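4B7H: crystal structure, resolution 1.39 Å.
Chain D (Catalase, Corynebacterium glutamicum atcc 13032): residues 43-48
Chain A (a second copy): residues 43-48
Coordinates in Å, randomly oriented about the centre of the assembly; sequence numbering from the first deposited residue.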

# COMPACT_ATOMS: atom_id res chain seq x y z
N GLY D 43 -18.30 -25.94 19.97
CA GLY D 43 -17.29 -25.09 20.57
C GLY D 43 -16.87 -23.94 19.67
O GLY D 43 -17.31 -23.83 18.52
N PRO D 44 -15.99 -23.08 20.18
CA PRO D 44 -15.53 -21.92 19.41
C PRO D 44 -14.65 -22.33 18.22
O PRO D 44 -13.98 -23.37 18.26
CB PRO D 44 -14.70 -21.13 20.42
CG PRO D 44 -14.25 -22.17 21.42
CD PRO D 44 -15.38 -23.14 21.52
N ASN D 45 -14.66 -21.52 17.17
CA ASN D 45 -13.70 -21.67 16.10
C ASN D 45 -12.29 -21.48 16.64
O ASN D 45 -12.04 -20.55 17.42
CB ASN D 45 -13.97 -20.67 14.98
CG ASN D 45 -14.98 -21.19 13.99
OD1 ASN D 45 -14.61 -21.67 12.91
ND2 ASN D 45 -16.24 -21.15 14.36
N VAL D 46 -11.38 -22.36 16.24
CA VAL D 46 -10.00 -22.26 16.69
C VAL D 46 -9.24 -21.26 15.83
O VAL D 46 -9.57 -21.05 14.65
CB VAL D 46 -9.28 -23.63 16.69
CG1 VAL D 46 -10.05 -24.62 17.54
CG2 VAL D 46 -9.09 -24.17 15.26
N LEU D 47 -8.24 -20.63 16.41
CA LEU D 47 -7.41 -19.68 15.68
C LEU D 47 -6.67 -20.38 14.54
O LEU D 47 -6.57 -19.85 13.43
CB LEU D 47 -6.42 -19.03 16.64
CG LEU D 47 -5.43 -18.03 16.05
CD1 LEU D 47 -6.13 -16.88 15.34
CD2 LEU D 47 -4.50 -17.52 17.14
N ASN D 48 -6.18 -21.59 14.80
CA ASN D 48 -5.27 -22.25 13.88
C ASN D 48 -5.93 -23.16 12.85
O ASN D 48 -5.42 -24.24 12.54
CB ASN D 48 -4.18 -23.01 14.63
CG ASN D 48 -3.34 -22.11 15.51
OD1 ASN D 48 -3.23 -20.88 15.28
ND2 ASN D 48 -2.75 -22.70 16.52
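Chain A (43-48) GPNVLN

Two reciprocal backbone hydrogen bonds hold the second copy of the catalase segment against the first. The amide N of L47(D) donates to the carbonyl O of N45(A) at 2.9 Å, and N of L47(A) donates to O of N45(D) at 3.0 Å; with N-H...O angles of 176° and 178°, both are essentially linear. Together they form a single beta bridge centred on V46(D) and V46(A), whose CA atoms lie 4.5 Å apart. The two donors, N of L47(D) and N of L47(A), lie 3.4 Å apart without bonding.

Each carbonyl also accepts from a water that extends the link by one residue. Water 1 donates to O of N45(A) and accepts from N of N48(D), both at 2.9 Å; water 2 repeats this between O of N45(D) and N of N48(A), again at 2.9 Å each.

Chain A follows the same course as chain D. Neither forms a regular helix or strand: residues 44 to 46 are extended, with phi/psi of -69/152, -61/135 and -81/150 in chain A, and the backbone then turns at L47(A), at -62/-39. The segments from 44 to 47 run 88° apart, so chain A crosses chain D almost at a right angle, and the CA atoms of L47(D) and L47(A) approach to 3.8 Å.

Apolar contacts flank this polar centre. CG of P44(D) rests 3.6 Å from CG1 of V46(A), and the reciprocal pair, CG1 of V46(D) and CG of P44(A), is separated by 3.7 Å. The leucines, both with chi1 t and chi2 p, meet through CD1 of L47(D) and CD1 of L47(A) at 3.8 Å, and they contribute the largest covered areas of the contact. The CA-to-CB bonds of N45(D) and N45(A) point sideways and the side-chain ends lead away from the other stretch; each OD1 is hydrogen-bonded elsewhere in the structure.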

# COMPACT_ATOMS: atom_id res chain seq x y z
N GLY A 43 -6.50 -26.24 26.06
CA GLY A 43 -7.09 -26.30 24.73
C GLY A 43 -6.49 -25.31 23.75
O GLY A 43 -5.60 -24.53 24.10
N PRO A 44 -6.97 -25.34 22.50
CA PRO A 44 -6.45 -24.44 21.48
C PRO A 44 -6.84 -22.99 21.74
O PRO A 44 -7.89 -22.70 22.36
CB PRO A 44 -7.14 -24.92 20.20
CG PRO A 44 -8.42 -25.54 20.69
CD PRO A 44 -8.04 -26.21 21.99
N ASN A 45 -6.00 -22.07 21.27
CA ASN A 45 -6.37 -20.67 21.23
C ASN A 45 -7.60 -20.47 20.36
O ASN A 45 -7.70 -21.04 19.27
CB ASN A 45 -5.20 -19.83 20.71
CG ASN A 45 -4.27 -19.41 21.82
OD1 ASN A 45 -4.36 -18.28 22.33
ND2 ASN A 45 -3.41 -20.31 22.24
N VAL A 46 -8.55 -19.68 20.85
CA VAL A 46 -9.74 -19.37 20.07
C VAL A 46 -9.47 -18.26 19.06
O VAL A 46 -8.63 -17.38 19.28
CB VAL A 46 -10.96 -19.01 20.96
CG1 VAL A 46 -11.26 -20.16 21.92
CG2 VAL A 46 -10.74 -17.71 21.74
N LEU A 47 -10.18 -18.30 17.94
CA LEU A 47 -10.08 -17.26 16.92
C LEU A 47 -10.52 -15.91 17.47
O LEU A 47 -9.90 -14.88 17.18
CB LEU A 47 -10.92 -17.65 15.70
CG LEU A 47 -10.99 -16.65 14.54
CD1 LEU A 47 -9.59 -16.33 14.00
CD2 LEU A 47 -11.88 -17.21 13.44
N ASN A 48 -11.57 -15.91 18.30
CA ASN A 48 -12.23 -14.67 18.70
C ASN A 48 -11.72 -14.04 19.99
O ASN A 48 -12.49 -13.47 20.75
CB ASN A 48 -13.75 -14.83 18.75
CG ASN A 48 -14.35 -15.16 17.40
OD1 ASN A 48 -13.77 -14.90 16.33
ND2 ASN A 48 -15.52 -15.75 17.44
O HOH W 1 -5.95 -22.54 17.57
O HOH W 2 -13.37 -18.22 18.40